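Local coordinates for defective in germ line development protein 3, isoform a (Caenorhabditis elegans, PDB 3N89) that probably binds RNA in germline development as a Bicaudal-C ortholog, with four KH domains packed into one globular platform, at residues S290-K295 / L318-F323. Sequence-based numbering, arbitrary orientation.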
ATOM      1  N   SER A 290      -5.760  20.229  -2.443  1.00 31.09           N
ATOM      2  CA  SER A 290      -5.128  19.128  -3.158  1.00 30.06           C
ATOM      3  C   SER A 290      -5.453  17.796  -2.495  1.00 29.25           C
ATOM      4  O   SER A 290      -5.255  16.737  -3.081  1.00 29.78           O
ATOM      5  CB  SER A 290      -3.611  19.328  -3.210  1.00 30.20           C
ATOM      6  N   GLY A 291      -5.949  17.852  -1.265  1.00 29.22           N
ATOM      7  CA  GLY A 291      -6.298  16.626  -0.568  1.00 29.00           C
ATOM      8  C   GLY A 291      -5.357  16.192   0.538  1.00 26.88           C
ATOM      9  O   GLY A 291      -5.596  15.170   1.179  1.00 28.31           O
ATOM     10  N   ILE A 292      -4.290  16.944   0.778  1.00 24.89           N
ATOM     11  CA  ILE A 292      -3.370  16.567   1.838  1.00 24.81           C
ATOM     12  C   ILE A 292      -3.823  17.167   3.169  1.00 24.80           C
ATOM     13  O   ILE A 292      -4.307  18.295   3.220  1.00 25.34           O
ATOM     14  CB  ILE A 292      -1.919  17.042   1.559  1.00 23.77           C
ATOM     15  CG1 ILE A 292      -1.477  16.635   0.146  1.00 22.10           C
ATOM     16  CG2 ILE A 292      -0.978  16.420   2.582  1.00 22.87           C
ATOM     17  CD1 ILE A 292      -1.571  15.153  -0.134  1.00 20.93           C
ATOM     18  N   ILE A 293      -3.662  16.408   4.246  1.00 24.11           N
ATOM     19  CA  ILE A 293      -4.045  16.881   5.566  1.00 23.37           C
ATOM     20  C   ILE A 293      -2.838  17.002   6.495  1.00 24.21           C
ATOM     21  O   ILE A 293      -2.165  16.014   6.806  1.00 23.53           O
ATOM     22  CB  ILE A 293      -5.071  15.936   6.234  1.00 23.34           C
ATOM     23  CG1 ILE A 293      -6.356  15.873   5.397  1.00 22.59           C
ATOM     24  CG2 ILE A 293      -5.372  16.420   7.643  1.00 21.34           C
ATOM     25  CD1 ILE A 293      -7.388  14.886   5.915  1.00 19.52           C
ATOM     26  N   LEU A 294      -2.571  18.224   6.937  1.00 25.54           N
ATOM     27  CA  LEU A 294      -1.468  18.491   7.850  1.00 25.20           C
ATOM     28  C   LEU A 294      -2.014  18.585   9.278  1.00 26.62           C
ATOM     29  O   LEU A 294      -2.860  19.424   9.577  1.00 27.54           O
ATOM     30  CB  LEU A 294      -0.779  19.802   7.469  1.00 23.82           C
ATOM     31  CG  LEU A 294       0.357  20.320   8.360  1.00 23.96           C
ATOM     32  CD1 LEU A 294       1.510  19.307   8.415  1.00 23.94           C
ATOM     33  CD2 LEU A 294       0.836  21.658   7.808  1.00 20.16           C
ATOM     34  N   LYS A 295      -1.545  17.700  10.148  1.00 27.87           N
ATOM     35  CA  LYS A 295      -1.970  17.692  11.541  1.00 27.65           C
ATOM     36  C   LYS A 295      -0.777  18.016  12.430  1.00 29.21           C
ATOM     37  O   LYS A 295       0.269  17.380  12.329  1.00 27.71           O
ATOM     38  CB  LYS A 295      -2.528  16.323  11.926  1.00 26.46           C
ATOM     39  CG  LYS A 295      -2.832  16.190  13.413  1.00 23.24           C
ATOM     40  CD  LYS A 295      -3.525  14.879  13.736  1.00 19.17           C
ATOM     41  CE  LYS A 295      -3.897  14.821  15.206  1.00 21.13           C
ATOM     42  NZ  LYS A 295      -4.867  13.719  15.502  1.00 20.84           N
ATOM     43  N   LEU A 318       1.344  14.231   7.918  1.00 25.19           N
ATOM     44  CA  LEU A 318       0.700  14.547   6.648  1.00 25.28           C
ATOM     45  C   LEU A 318       0.008  13.294   6.143  1.00 24.99           C
ATOM     46  O   LEU A 318       0.619  12.226   6.103  1.00 26.69           O
ATOM     47  CB  LEU A 318       1.731  15.021   5.617  1.00 26.11           C
ATOM     48  CG  LEU A 318       2.339  16.410   5.841  1.00 26.99           C
ATOM     49  CD1 LEU A 318       3.075  16.427   7.155  1.00 29.20           C
ATOM     50  CD2 LEU A 318       3.307  16.762   4.721  1.00 29.73           C
ATOM     51  N   ARG A 319      -1.268  13.412   5.790  1.00 23.12           N
ATOM     52  CA  ARG A 319      -2.003  12.261   5.283  1.00 22.34           C
ATOM     53  C   ARG A 319      -2.551  12.521   3.883  1.00 21.64           C
ATOM     54  O   ARG A 319      -2.528  13.652   3.389  1.00 21.98           O
ATOM     55  CB  ARG A 319      -3.164  11.888   6.213  1.00 25.29           C
ATOM     56  CG  ARG A 319      -2.800  11.638   7.674  1.00 26.48           C
ATOM     57  CD  ARG A 319      -2.936  12.908   8.493  1.00 26.69           C
ATOM     58  NE  ARG A 319      -2.744  12.649   9.915  1.00 28.62           N
ATOM     59  CZ  ARG A 319      -3.557  11.897  10.651  1.00 29.06           C
ATOM     60  NH1 ARG A 319      -4.619  11.329  10.099  1.00 29.26           N
ATOM     61  NH2 ARG A 319      -3.304  11.706  11.938  1.00 28.75           N
ATOM     62  N   SER A 320      -3.042  11.457   3.259  1.00 19.45           N
ATOM     63  CA  SER A 320      -3.603  11.506   1.918  1.00 18.11           C
ATOM     64  C   SER A 320      -3.610  10.072   1.410  1.00 16.74           C
ATOM     65  O   SER A 320      -3.107   9.177   2.088  1.00 16.21           O
ATOM     66  CB  SER A 320      -2.730  12.364   1.007  1.00 20.85           C
ATOM     67  OG  SER A 320      -3.409  12.694  -0.195  1.00 24.28           O
ATOM     68  N   LYS A 321      -4.183   9.843   0.232  1.00 15.00           N
ATOM     69  CA  LYS A 321      -4.195   8.499  -0.337  1.00 15.26           C
ATOM     70  C   LYS A 321      -2.929   8.330  -1.174  1.00 17.94           C
ATOM     71  O   LYS A 321      -2.474   9.286  -1.803  1.00 17.69           O
ATOM     72  CB  LYS A 321      -5.448   8.276  -1.186  1.00 16.82           C
ATOM     73  CG  LYS A 321      -6.731   8.206  -0.346  1.00 15.86           C
ATOM     74  CD  LYS A 321      -7.964   7.960  -1.193  1.00 16.09           C
ATOM     75  CE  LYS A 321      -9.194   7.751  -0.313  1.00 19.75           C
ATOM     76  NZ  LYS A 321      -8.999   6.618   0.661  1.00 20.48           N
ATOM     77  N   GLU A 322      -2.355   7.126  -1.155  1.00 19.73           N
ATOM     78  CA  GLU A 322      -1.121   6.829  -1.879  1.00 22.08           C
ATOM     79  C   GLU A 322      -0.958   7.505  -3.229  1.00 21.28           C
ATOM     80  O   GLU A 322      -0.008   8.258  -3.438  1.00 21.24           O
ATOM     81  CB  GLU A 322      -0.949   5.315  -2.071  1.00 25.88           C
ATOM     82  CG  GLU A 322       0.321   4.765  -1.407  1.00 31.57           C
ATOM     83  CD  GLU A 322       0.801   3.468  -2.020  1.00 33.54           C
ATOM     84  OE1 GLU A 322      -0.002   2.519  -2.142  1.00 36.78           O
ATOM     85  OE2 GLU A 322       1.992   3.397  -2.378  1.00 35.43           O
ATOM     86  N   PHE A 323      -1.886   7.233  -4.141  1.00 21.03           N
ATOM     87  CA  PHE A 323      -1.824   7.786  -5.491  1.00 22.69           C
ATOM     88  C   PHE A 323      -1.523   9.276  -5.514  1.00 22.76           C
ATOM     89  O   PHE A 323      -0.922   9.780  -6.458  1.00 23.74           O
ATOM     90  CB  PHE A 323      -3.138   7.510  -6.237  1.00 22.35           C
ATOM     91  CG  PHE A 323      -4.212   8.522  -5.977  1.00 20.31           C
ATOM     92  CD1 PHE A 323      -4.335   9.645  -6.785  1.00 17.69           C
ATOM     93  CD2 PHE A 323      -5.097   8.359  -4.918  1.00 20.56           C
ATOM     94  CE1 PHE A 323      -5.329  10.592  -6.541  1.00 17.39           C
ATOM     95  CE2 PHE A 323      -6.090   9.300  -4.669  1.00 17.21           C
ATOM     96  CZ  PHE A 323      -6.204  10.416  -5.483  1.00 15.95           C
TER
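I293 and R319 form a hydrogen-bonded antiparallel pair at the open end of a beta hairpin, strands 293-301 and 311-321 of the fourth KH domain. I293 N reaches R319 O at 3.1 Å. R319 N returns a bond to I293 O at 2.9 Å. Next to them L294 and L318 make a non-hydrogen-bonded pair. Their side chains lie side by side and point the same way, with CD1 of L294 3.5 Å from CD1 of L318. I292, just before the strand, turns its side chain to the same side as L318, and helix 325-335 touches both. The CG2 methyl of I292 sits 3.3 Å from R319 O, and its CD1 meets CB and OG of S320.

K295 and R319 lie on the same side of the sheet as I293. R319 bends at chi2 (92°), and its CD lies 3.6 Å from I293 O. The K295 chain is extended beyond CG and crosses the arginine obliquely. K295 NZ and R319 NH2, like charges, are 4.4 Å apart. Bonds from R319 NE to S317 OG and from R319 NH1 to M369 O anchor the guanidinium and may keep it there despite the nearby lysine. The aliphatic part of the lysine makes the closer approach: CD of K295 lies 3.7 Å from NH2 of R319.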